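Local coordinates for Ice-binding protein isoform1a (Antarctomyces psychrotrophicus, PDB 7BWY), which binds to ice, apparently by matching specific water positions on its prism planes, and probably restrains crystal growth as an antifreeze protein, at residues F17-P22 and S195-D200; T83-G88 and K103-V108; T96-V101 and D117-A122; V108-V113 and A138-I143; F128-T133 and W155-S160. The protein carries 2 engineered substitutions. All coordinates share one frame; numbering follows the deposited sequence.

Contact 1 of 5, residues F17-P22 and S195-D200; sequences FGALAP and SAVTLD
Ala21 sends its methyl against the backbone of 195-200, where CB lies 3.4 Å from Ser195 O and 3.7 Å from Val197 N; the small methyl suits so close an approach to the backbone. The isopropyl group of Val197 faces back with its branches divided between two neighbours. CG1 stands anti to the backbone N (chi1 173°) and approaches the methyl of Ala19 at its CB, 4.3 Å away, while CG2 turns to Ala21 CB at 4.0 Å and also skirts the carbonyl oxygen of Leu20. Leu20 itself points the other way, its side chain packing on Leu192 and on Ala66 of helix 61-79. The two strands belong to different faces of a right-handed beta-helix, so 19-21 and 197-200 run at 144° to each other and meet through small apolar groups across the interior instead of through a backbone ladder. Pro22 follows, and its CD comes to 3.2 Å from Ser195 O; the proline N, which carries no hydrogen, can donate nothing to that oxygen. An alanine in its place would lack CG and CD, which would probably open a gap beside the Ser195 oxygen and let the chain turn more freely there. The ring also touches Phe67 of the helix and Thr40.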
# COMPACT_ATOMS: atom_id res chain seq x y z
N PHE A 17 -9.62 -5.35 2.57
CA PHE A 17 -9.46 -5.18 1.13
C PHE A 17 -7.99 -5.22 0.70
O PHE A 17 -7.15 -4.46 1.22
CB PHE A 17 -10.01 -3.82 0.66
CG PHE A 17 -11.51 -3.80 0.55
CD1 PHE A 17 -12.29 -3.70 1.71
CD2 PHE A 17 -12.15 -4.00 -0.68
CE1 PHE A 17 -13.68 -3.78 1.65
CE2 PHE A 17 -13.54 -4.06 -0.73
CZ PHE A 17 -14.30 -3.97 0.43
N GLY A 18 -7.72 -6.05 -0.32
CA GLY A 18 -6.41 -6.07 -0.96
C GLY A 18 -6.29 -4.93 -1.98
O GLY A 18 -5.20 -4.39 -2.23
N ALA A 19 -7.43 -4.60 -2.60
CA ALA A 19 -7.46 -3.56 -3.63
C ALA A 19 -8.80 -2.85 -3.57
O ALA A 19 -9.84 -3.50 -3.62
CB ALA A 19 -7.21 -4.10 -5.03
N LEU A 20 -8.72 -1.51 -3.52
CA LEU A 20 -9.87 -0.63 -3.34
C LEU A 20 -9.57 0.68 -4.04
O LEU A 20 -8.51 1.26 -3.83
CB LEU A 20 -10.05 -0.35 -1.85
CG LEU A 20 -11.25 0.54 -1.50
CD1 LEU A 20 -12.55 -0.12 -1.93
CD2 LEU A 20 -11.26 0.89 -0.01
N ALA A 21 -10.50 1.11 -4.91
CA ALA A 21 -10.34 2.39 -5.62
C ALA A 21 -11.69 2.95 -6.11
O ALA A 21 -12.59 2.20 -6.53
CB ALA A 21 -9.49 2.12 -6.84
N PRO A 22 -11.88 4.29 -6.14
CA PRO A 22 -13.17 4.81 -6.60
C PRO A 22 -13.34 4.66 -8.11
O PRO A 22 -14.42 4.41 -8.60
CB PRO A 22 -13.19 6.27 -6.09
CG PRO A 22 -11.73 6.62 -5.98
CD PRO A 22 -10.96 5.34 -5.68
N SER A 195 -7.63 7.04 -6.85
CA SER A 195 -8.20 7.04 -8.20
C SER A 195 -8.40 5.62 -8.67
O SER A 195 -9.48 5.07 -8.45
CB SER A 195 -7.41 7.90 -9.16
OG SER A 195 -6.07 7.46 -9.26
N ALA A 196 -7.34 5.01 -9.24
CA ALA A 196 -7.52 3.64 -9.72
C ALA A 196 -6.38 2.78 -9.15
O ALA A 196 -5.33 3.30 -8.80
CB ALA A 196 -7.46 3.63 -11.27
N VAL A 197 -6.61 1.46 -9.10
CA VAL A 197 -5.57 0.47 -8.97
C VAL A 197 -5.43 -0.26 -10.29
O VAL A 197 -6.42 -0.76 -10.84
CB VAL A 197 -5.90 -0.52 -7.84
CG1 VAL A 197 -4.88 -1.69 -7.79
CG2 VAL A 197 -5.96 0.24 -6.52
N THR A 198 -4.18 -0.35 -10.79
CA THR A 198 -3.93 -1.24 -11.93
C THR A 198 -2.90 -2.29 -11.57
O THR A 198 -1.93 -2.02 -10.85
CB THR A 198 -3.58 -0.43 -13.19
OG1 THR A 198 -2.40 0.27 -12.87
CG2 THR A 198 -4.57 0.69 -13.41
N LEU A 199 -3.12 -3.49 -12.11
CA LEU A 199 -2.44 -4.68 -11.66
C LEU A 199 -1.98 -5.45 -12.88
O LEU A 199 -2.69 -5.52 -13.87
CB LEU A 199 -3.45 -5.55 -10.89
CG LEU A 199 -4.03 -4.89 -9.64
CD1 LEU A 199 -5.13 -5.74 -9.03
CD2 LEU A 199 -2.96 -4.58 -8.62
N ASP A 200 -0.87 -6.15 -12.74
CA ASP A 200 -0.44 -7.12 -13.73
C ASP A 200 0.26 -8.27 -13.02
O ASP A 200 1.40 -8.14 -12.58
CB ASP A 200 0.51 -6.44 -14.73
CG ASP A 200 0.96 -7.36 -15.88
OD1 ASP A 200 0.59 -8.58 -15.93
OD2 ASP A 200 1.67 -6.86 -16.74

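Contact 2 of 5, residues T83-G88 and K103-V108; sequences TVDQAG and KYDSAV
Gln86 lays its aliphatic stem over one face of the Tyr104 ring: CB sits 3.5 Å from the ring centroid, 18° off the normal, in a CH-pi contact. CG continues toward the phenol end, and there the chain bends (chi2 -78°) to carry the amide alongside the hydroxyl, where NE2 donates to Tyr104 OH at 3.1 Å. The amide plane is turned 63° from the ring, so the two flat groups do not stack; glutamine suits the place because its methylenes serve the ring and its amide serves the OH. Beneath them the backbones pair as parallel beta strands, neighbouring rungs of the solenoid, with Lys103 N bonded to Val84 O and Gln86 N to Lys103 O. The pairing is extended past the strands by Asp105 N, which donates to Ala87 O at 2.9 Å in a nearly straight bond, and by a water joining Ala87 O to Ser106 N.

On the other side of the ladder, Asp85 OD1 is gripped from opposite faces of its carboxylate. Ala87 N closes an Asx turn at 2.8 Å from Asp85 OD1, and Lys103 NZ makes a salt bridge 3.2 Å from the same oxygen. The ammonium group also reaches Asp105 OD1 at 2.7 Å, on the syn lone pair. Two carboxylates, Asp85 and Asp105, thus approach each other, and the single lysine between them is likely to offset much of their mutual repulsion at the protein surface.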
# COMPACT_ATOMS: atom_id res chain seq x y z
N THR A 83 8.36 11.98 13.10
CA THR A 83 9.43 11.86 14.08
C THR A 83 10.79 11.86 13.38
O THR A 83 11.79 12.01 14.05
CB THR A 83 9.29 10.60 14.91
OG1 THR A 83 9.52 9.50 14.04
CG2 THR A 83 7.95 10.49 15.60
N VAL A 84 10.84 11.64 12.06
CA VAL A 84 12.09 11.75 11.32
C VAL A 84 11.82 12.57 10.06
O VAL A 84 10.91 12.26 9.28
CB VAL A 84 12.71 10.39 10.94
CG1 VAL A 84 14.02 10.55 10.17
CG2 VAL A 84 12.89 9.44 12.13
N ASP A 85 12.63 13.61 9.87
CA ASP A 85 12.40 14.45 8.72
C ASP A 85 13.47 14.14 7.69
O ASP A 85 14.61 14.50 7.91
CB ASP A 85 12.39 15.93 9.08
CG ASP A 85 12.28 16.83 7.86
OD1 ASP A 85 11.94 16.35 6.73
OD2 ASP A 85 12.59 18.00 8.03
N GLN A 86 13.07 13.51 6.57
CA GLN A 86 14.02 13.06 5.56
C GLN A 86 14.16 14.14 4.49
O GLN A 86 14.96 13.93 3.60
CB GLN A 86 13.60 11.72 4.98
CG GLN A 86 13.49 10.64 6.06
CD GLN A 86 14.82 10.09 6.51
OE1 GLN A 86 15.68 10.80 6.98
NE2 GLN A 86 15.04 8.80 6.35
N ALA A 87 13.42 15.26 4.60
CA ALA A 87 13.57 16.38 3.68
C ALA A 87 13.55 15.90 2.21
O ALA A 87 12.65 15.16 1.78
CB ALA A 87 14.83 17.16 4.04
N GLY A 88 14.55 16.32 1.40
CA GLY A 88 14.58 15.94 -0.01
C GLY A 88 15.19 14.56 -0.30
O GLY A 88 15.47 14.27 -1.45
N LYS A 103 9.05 11.51 7.01
CA LYS A 103 8.48 12.56 6.20
C LYS A 103 9.44 12.78 5.04
O LYS A 103 10.60 13.10 5.24
CB LYS A 103 8.40 13.81 7.08
CG LYS A 103 8.37 15.14 6.34
CD LYS A 103 8.05 16.30 7.27
CE LYS A 103 7.94 17.61 6.50
NZ LYS A 103 9.25 17.90 5.84
N TYR A 104 8.96 12.63 3.80
CA TYR A 104 9.80 12.94 2.65
C TYR A 104 9.08 13.99 1.82
O TYR A 104 7.90 13.79 1.52
CB TYR A 104 10.01 11.69 1.78
CG TYR A 104 10.84 10.59 2.41
CD1 TYR A 104 10.29 9.72 3.34
CD2 TYR A 104 12.17 10.41 2.03
CE1 TYR A 104 11.08 8.73 3.93
CE2 TYR A 104 12.95 9.40 2.58
CZ TYR A 104 12.40 8.56 3.55
OH TYR A 104 13.19 7.60 4.15
N ASP A 105 9.80 15.03 1.39
CA ASP A 105 9.23 16.18 0.71
C ASP A 105 9.04 15.96 -0.79
O ASP A 105 8.29 16.71 -1.39
CB ASP A 105 10.07 17.45 0.89
CG ASP A 105 10.29 17.79 2.35
OD1 ASP A 105 9.49 17.33 3.19
OD2 ASP A 105 11.25 18.51 2.63
N SER A 106 9.72 15.00 -1.43
CA SER A 106 9.47 14.82 -2.86
C SER A 106 9.67 13.37 -3.26
O SER A 106 9.58 12.49 -2.41
CB SER A 106 10.30 15.69 -3.71
OG SER A 106 11.55 15.74 -3.10
N ALA A 107 9.88 13.16 -4.57
CA ALA A 107 9.73 11.84 -5.16
C ALA A 107 10.70 10.88 -4.46
O ALA A 107 11.85 11.22 -4.19
CB ALA A 107 10.00 12.03 -6.64
N VAL A 108 10.25 9.67 -4.11
CA VAL A 108 11.22 8.74 -3.55
C VAL A 108 11.22 7.48 -4.40
O VAL A 108 10.20 7.08 -5.00
CB VAL A 108 10.99 8.39 -2.06
CG1 VAL A 108 10.97 9.63 -1.17
CG2 VAL A 108 9.70 7.64 -1.88
O HOH W 1 12.01 13.54 -0.38

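Contact 3 of 5, residues T96-V101 and D117-A122; sequences TFVAGV and DGAGDA
Phe97 O is held by two donors: the backbone N of Asp117 at 2.9 Å, and the indole NE1 of Trp126 from outside the pair. The Asp117 N-H stands above the carbonyl plane, yet the bond is nearly straight at its hydrogen. Nearby, a water bridges the segments, accepting from Ala99 N and donating to Asp117 O at 2.7 Å. Side chains close the outer surface. Thr96 turns CG2 anti to its own N, which sets this methyl 3.6 Å from Asp117 CB, while Val98 runs beside Asp117 with CG1 4.2 Å from OD2 and a little farther from the Ala119 methyl. Asp117 OD1 accepts from Ala119 N at 2.8 Å, closing an Asx turn, and from Asn146 ND2 outside the pair. A leucine at Asp117 would keep much of the bulk but offer no acceptor, so Ala119 N and Asn146 would probably lose their shared partner and the turn its brace. Ala119 and Gly120 form the middle of a type I' turn, Gly120 having backbone angles that favour glycine. An Asx turn running into a type I' turn here carries the chain out of strand 113-117, at a corner of the beta-helix.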
# COMPACT_ATOMS: atom_id res chain seq x y z
N THR A 96 18.02 0.60 7.01
CA THR A 96 17.23 -0.07 8.05
C THR A 96 16.55 0.97 8.92
O THR A 96 17.21 1.89 9.37
CB THR A 96 18.09 -0.94 8.97
OG1 THR A 96 18.66 -1.81 8.01
CG2 THR A 96 17.29 -1.79 9.94
N PHE A 97 15.23 0.89 9.08
CA PHE A 97 14.53 1.96 9.79
C PHE A 97 13.78 1.32 10.96
O PHE A 97 13.07 0.37 10.71
CB PHE A 97 13.51 2.68 8.89
CG PHE A 97 14.13 3.62 7.89
CD1 PHE A 97 15.32 4.28 8.18
CD2 PHE A 97 13.50 3.88 6.68
CE1 PHE A 97 15.90 5.18 7.29
CE2 PHE A 97 14.06 4.81 5.80
CZ PHE A 97 15.26 5.44 6.08
N VAL A 98 13.97 1.82 12.20
CA VAL A 98 13.06 1.47 13.29
C VAL A 98 11.77 2.30 13.16
O VAL A 98 11.72 3.24 12.36
CB VAL A 98 13.77 1.72 14.64
CG1 VAL A 98 15.02 0.87 14.77
CG2 VAL A 98 14.20 3.17 14.73
N ALA A 99 10.76 1.97 14.00
CA ALA A 99 9.45 2.58 14.13
C ALA A 99 9.50 4.09 14.02
O ALA A 99 10.41 4.72 14.56
CB ALA A 99 8.82 2.20 15.43
N GLY A 100 8.51 4.67 13.35
CA GLY A 100 8.68 6.10 13.15
C GLY A 100 7.68 6.69 12.17
O GLY A 100 7.00 5.95 11.44
N VAL A 101 7.58 8.02 12.17
CA VAL A 101 6.82 8.73 11.14
C VAL A 101 7.86 9.49 10.34
O VAL A 101 8.54 10.40 10.87
CB VAL A 101 5.68 9.62 11.71
CG1 VAL A 101 4.94 10.41 10.60
CG2 VAL A 101 4.69 8.75 12.50
N ASP A 117 13.00 -2.51 10.96
CA ASP A 117 13.48 -3.18 12.16
C ASP A 117 12.54 -2.97 13.35
O ASP A 117 12.46 -1.88 13.91
CB ASP A 117 14.90 -2.71 12.44
CG ASP A 117 15.52 -3.30 13.71
OD1 ASP A 117 14.88 -4.09 14.43
OD2 ASP A 117 16.64 -2.88 14.00
N GLY A 118 11.80 -4.03 13.73
CA GLY A 118 10.86 -3.92 14.83
C GLY A 118 11.51 -3.66 16.21
O GLY A 118 10.80 -3.42 17.17
N ALA A 119 12.85 -3.63 16.28
CA ALA A 119 13.70 -3.58 17.47
C ALA A 119 13.16 -4.39 18.65
O ALA A 119 13.27 -4.01 19.80
CB ALA A 119 14.08 -2.16 17.82
N GLY A 120 12.61 -5.55 18.37
CA GLY A 120 12.22 -6.37 19.49
C GLY A 120 10.77 -6.14 19.83
O GLY A 120 10.11 -6.96 20.48
N ASP A 121 10.22 -5.03 19.35
CA ASP A 121 8.84 -4.71 19.71
C ASP A 121 7.89 -4.82 18.49
O ASP A 121 8.01 -4.01 17.58
CB ASP A 121 8.94 -3.35 20.41
CG ASP A 121 7.64 -2.66 20.75
OD1 ASP A 121 6.59 -3.33 20.68
OD2 ASP A 121 7.72 -1.43 21.07
N ALA A 122 6.90 -5.73 18.55
CA ALA A 122 5.95 -6.10 17.52
C ALA A 122 4.91 -5.01 17.35
O ALA A 122 4.01 -5.09 16.48
CB ALA A 122 5.23 -7.37 17.92
O HOH W 2 11.05 -0.33 15.66

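Contact 4 of 5, residues V108-V113 and A138-I143; sequences VGLDGV and ASSSII
At a corner of the beta-helix, where coils stacked in parallel turn from one face to the next, Val113 pairs with Ser141 and the two chains rise side by side. The backbone link is Ser141 N to Gly112 O at 2.8 Å, backed by a CA-H...O contact from Val113 CA to Ser141 O at 3.2 Å. Gly112 has backbone angles at which a side chain would collide with the preceding carbonyl oxygen, so glycine suits the corner. A water bridges the segments, accepting from Gly112 N and donating to Ala138 O at 2.9 Å.

The side chains divide between the inside and the outside of the coil. Inward, Leu110 carries CG anti to its N (chi1 172°) and drives CD2 against Ile142 CG1 at 3.4 Å, tighter than ordinary carbon contact; Leu114, Leu116 and Leu169 also touch Ile142, so branched aliphatics fill this part of the core. Outward, Val113 CG1 meets Ile143 CG1 at 3.7 Å, the two side chains crossing on the outer surface.

Buried Ser140 sets CB 3.3 Å from Leu110 O. Its small side chain suits a place where two carbonyls come close, and OG is satisfied by Tyr137 O in its own loop. Polar backbone atoms at the bend are thus met by water and by a hydroxyl, while the coils are joined both by a backbone bond and by apolar side chains, tightly packed inside and less closely on the surface.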
# COMPACT_ATOMS: atom_id res chain seq x y z
N VAL A 108 10.25 9.67 -4.11
CA VAL A 108 11.22 8.74 -3.55
C VAL A 108 11.22 7.48 -4.40
O VAL A 108 10.20 7.08 -5.00
CB VAL A 108 10.99 8.39 -2.06
CG1 VAL A 108 10.97 9.63 -1.17
CG2 VAL A 108 9.70 7.64 -1.88
N GLY A 109 12.37 6.82 -4.41
CA GLY A 109 12.40 5.52 -5.03
C GLY A 109 13.02 4.48 -4.10
O GLY A 109 13.79 4.81 -3.19
N LEU A 110 12.65 3.22 -4.34
CA LEU A 110 13.20 2.09 -3.60
C LEU A 110 13.87 1.16 -4.61
O LEU A 110 13.20 0.43 -5.36
CB LEU A 110 12.08 1.37 -2.83
CG LEU A 110 12.46 0.03 -2.16
CD1 LEU A 110 13.82 0.07 -1.51
CD2 LEU A 110 11.42 -0.33 -1.13
N ASP A 111 15.20 1.21 -4.60
CA ASP A 111 16.01 0.28 -5.36
C ASP A 111 16.84 -0.55 -4.39
O ASP A 111 17.53 -0.01 -3.57
CB ASP A 111 16.90 1.03 -6.36
CG ASP A 111 17.45 0.09 -7.44
OD1 ASP A 111 16.93 -1.06 -7.65
OD2 ASP A 111 18.36 0.51 -8.10
N GLY A 112 16.78 -1.88 -4.50
CA GLY A 112 17.49 -2.70 -3.53
C GLY A 112 16.52 -3.12 -2.43
O GLY A 112 15.38 -3.53 -2.73
N VAL A 113 16.98 -3.02 -1.18
CA VAL A 113 16.28 -3.62 -0.03
C VAL A 113 16.13 -2.56 1.04
O VAL A 113 17.10 -1.85 1.35
CB VAL A 113 17.06 -4.79 0.55
CG1 VAL A 113 16.26 -5.31 1.74
CG2 VAL A 113 17.23 -5.87 -0.53
N ALA A 138 12.59 -2.70 -10.16
CA ALA A 138 12.41 -4.12 -10.47
C ALA A 138 13.11 -4.95 -9.40
O ALA A 138 14.23 -4.68 -8.98
CB ALA A 138 13.03 -4.42 -11.83
N SER A 139 12.44 -6.01 -8.97
CA SER A 139 12.97 -6.90 -7.95
C SER A 139 13.47 -6.17 -6.70
O SER A 139 14.29 -6.75 -6.00
CB SER A 139 14.07 -7.73 -8.54
OG SER A 139 13.51 -8.55 -9.55
N SER A 140 13.02 -4.94 -6.40
CA SER A 140 13.33 -4.28 -5.14
C SER A 140 12.54 -4.98 -4.02
O SER A 140 11.57 -5.70 -4.29
CB SER A 140 12.99 -2.81 -5.20
OG SER A 140 11.57 -2.63 -5.25
N SER A 141 12.94 -4.82 -2.76
CA SER A 141 12.18 -5.55 -1.74
C SER A 141 12.17 -4.78 -0.43
O SER A 141 13.13 -4.07 -0.10
CB SER A 141 12.75 -6.91 -1.51
OG SER A 141 11.78 -7.73 -0.93
N ILE A 142 11.10 -4.97 0.33
CA ILE A 142 11.06 -4.53 1.72
C ILE A 142 11.09 -5.77 2.62
O ILE A 142 10.27 -6.67 2.47
CB ILE A 142 9.83 -3.64 1.96
CG1 ILE A 142 9.98 -2.29 1.23
CG2 ILE A 142 9.59 -3.42 3.44
CD1 ILE A 142 8.66 -1.74 0.87
N ILE A 143 12.01 -5.76 3.61
CA ILE A 143 12.23 -6.87 4.54
C ILE A 143 11.81 -6.45 5.96
O ILE A 143 12.14 -5.34 6.37
CB ILE A 143 13.74 -7.24 4.45
CG1 ILE A 143 14.05 -7.95 3.13
CG2 ILE A 143 14.19 -8.13 5.58
CD1 ILE A 143 13.16 -9.14 2.84
O HOH W 3 15.67 -3.06 -7.05

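Contact 5 of 5, residues F128-T133 and W155-S160; sequences FQLATT and WIVGYS. Engineered in segment 155-160: Tyr159 (natural residue Ser).
Phe128 starts its contact with Trp155 at CB, which lies 3.5 Å from Trp155 CE3. CG and CD2 then pass over the indole, CG at 3.4 Å from Trp155 CZ3 and CD2 about as near to CZ3 and CH2. CE2 follows at 3.7 Å from Trp155 CH2, and CZ, the tip, is farther still. This is an offset stack, the planes only 10° apart, built on neighbouring rungs of the parallel beta-helix, where residues at matching positions of successive coils stack. Both side chains leave the same face of the sheet, and because each CG is anti to its carbonyl carbon (chi1 -71° and -62°) the rings run side by side. For Trp155, the hydrogen bond from NE1 to Glu170 O is likely to limit its rotation. The Tyr102 ring also meets that of Phe128. Leu130 CD1 adds an edge contact, 4.0 Å from Trp155 CE3.

The ladder is zipped by the backbone: Ile156 N to Phe128 O, Leu130 N to Ile156 O, and Gly158 N to Leu130 O at 2.7 Å. On the opposite face Ile156 turns to Phe74 and Gln78 of helix 61-79, while Gln129 gives its amide to Gly77 O and Leu80 O. Past the strands, the engineered Tyr159 lays one ring face over Thr132 CB, and Thr133 CG2 stands at its edge; Tyr159 N donates to Thr132 O. Gly158 packs its CA 3.3 Å from Ala131 O, a spot where any CB would clash.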
# COMPACT_ATOMS: atom_id res chain seq x y z
N PHE A 128 5.09 6.26 6.53
CA PHE A 128 5.94 6.91 5.52
C PHE A 128 5.10 7.98 4.84
O PHE A 128 4.11 7.70 4.14
CB PHE A 128 6.50 5.86 4.54
CG PHE A 128 7.54 4.96 5.15
CD1 PHE A 128 8.85 5.39 5.29
CD2 PHE A 128 7.23 3.68 5.57
CE1 PHE A 128 9.80 4.58 5.90
CE2 PHE A 128 8.18 2.86 6.16
CZ PHE A 128 9.47 3.32 6.36
N GLN A 129 5.44 9.24 5.12
CA GLN A 129 4.67 10.33 4.57
C GLN A 129 5.44 10.77 3.35
O GLN A 129 6.43 11.48 3.50
CB GLN A 129 4.53 11.48 5.57
CG GLN A 129 3.98 11.02 6.93
CD GLN A 129 3.88 12.20 7.87
OE1 GLN A 129 4.85 12.94 8.07
NE2 GLN A 129 2.69 12.39 8.42
N LEU A 130 4.97 10.31 2.19
CA LEU A 130 5.65 10.57 0.93
C LEU A 130 4.86 11.66 0.23
O LEU A 130 3.75 11.41 -0.27
CB LEU A 130 5.69 9.26 0.11
CG LEU A 130 6.22 8.02 0.84
CD1 LEU A 130 6.36 6.84 -0.08
CD2 LEU A 130 7.54 8.30 1.52
N ALA A 131 5.40 12.88 0.26
CA ALA A 131 4.60 14.04 -0.16
C ALA A 131 4.15 13.87 -1.63
O ALA A 131 3.08 14.36 -2.00
CB ALA A 131 5.40 15.32 -0.02
N THR A 132 4.94 13.17 -2.48
CA THR A 132 4.55 13.12 -3.88
C THR A 132 4.47 11.67 -4.34
O THR A 132 3.51 10.97 -3.96
CB THR A 132 5.43 14.02 -4.77
OG1 THR A 132 6.76 13.49 -4.86
CG2 THR A 132 5.45 15.49 -4.38
N THR A 133 5.45 11.21 -5.15
CA THR A 133 5.32 9.89 -5.75
C THR A 133 6.12 8.87 -4.96
O THR A 133 7.11 9.21 -4.34
CB THR A 133 5.74 9.86 -7.24
OG1 THR A 133 7.05 10.42 -7.29
CG2 THR A 133 4.80 10.63 -8.16
N TRP A 155 2.11 3.32 3.95
CA TRP A 155 2.75 4.10 2.90
C TRP A 155 1.71 5.15 2.53
O TRP A 155 0.70 4.81 1.90
CB TRP A 155 3.15 3.19 1.70
CG TRP A 155 4.16 2.13 2.07
CD1 TRP A 155 3.93 0.82 2.40
CD2 TRP A 155 5.58 2.34 2.19
NE1 TRP A 155 5.14 0.18 2.69
CE2 TRP A 155 6.15 1.10 2.59
CE3 TRP A 155 6.42 3.44 1.97
CZ2 TRP A 155 7.53 0.96 2.79
CZ3 TRP A 155 7.78 3.31 2.19
CH2 TRP A 155 8.32 2.09 2.59
N ILE A 156 1.98 6.40 2.91
CA ILE A 156 0.98 7.44 2.73
C ILE A 156 1.48 8.24 1.54
O ILE A 156 2.43 9.04 1.65
CB ILE A 156 0.85 8.33 3.99
CG1 ILE A 156 0.56 7.47 5.23
CG2 ILE A 156 -0.29 9.30 3.78
CD1 ILE A 156 -0.70 6.66 5.04
N VAL A 157 0.85 8.00 0.38
CA VAL A 157 1.49 8.51 -0.84
C VAL A 157 0.72 9.74 -1.34
O VAL A 157 -0.45 9.65 -1.71
CB VAL A 157 1.52 7.39 -1.90
CG1 VAL A 157 2.17 7.93 -3.19
CG2 VAL A 157 2.25 6.16 -1.35
N GLY A 158 1.38 10.89 -1.34
CA GLY A 158 0.72 12.14 -1.66
C GLY A 158 0.18 12.19 -3.10
O GLY A 158 -0.81 12.86 -3.33
N TYR A 159 0.84 11.56 -4.08
CA TYR A 159 0.35 11.50 -5.45
C TYR A 159 -0.03 10.06 -5.78
O TYR A 159 -1.12 9.60 -5.39
CB TYR A 159 1.45 11.94 -6.41
CG TYR A 159 1.81 13.41 -6.45
CD1 TYR A 159 1.20 14.35 -5.62
CD2 TYR A 159 2.75 13.88 -7.38
CE1 TYR A 159 1.52 15.71 -5.71
CE2 TYR A 159 3.10 15.23 -7.48
CZ TYR A 159 2.47 16.14 -6.63
OH TYR A 159 2.84 17.45 -6.63
N SER A 160 0.89 9.33 -6.46
CA SER A 160 0.58 7.96 -6.86
C SER A 160 1.80 7.08 -6.59
O SER A 160 2.93 7.57 -6.56
CB SER A 160 0.20 7.91 -8.34
OG SER A 160 -0.90 8.78 -8.60

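All five contacts lie on one right-handed beta-helix. Contact 5 is central to the group: Tyr104 N of contact 2 meets Gln129 O of contact 5 at 2.8 Å, so their strands are adjacent rungs, and Ile142 CD1 of contact 4 lies 3.5 Å from Trp155 CZ2, so the aromatic stack packs against the aliphatic cluster of contact 4. Contacts 2 and 3 share strand 100-104 and touch through Gln86 and Phe97, while contacts 2 and 4 share Val108. Contact 1 touches none of the others: its nearest atoms are about 5 Å from contact 5, and its centre is about 28 Å from that of contact 3, on the opposite side of the chain's centre.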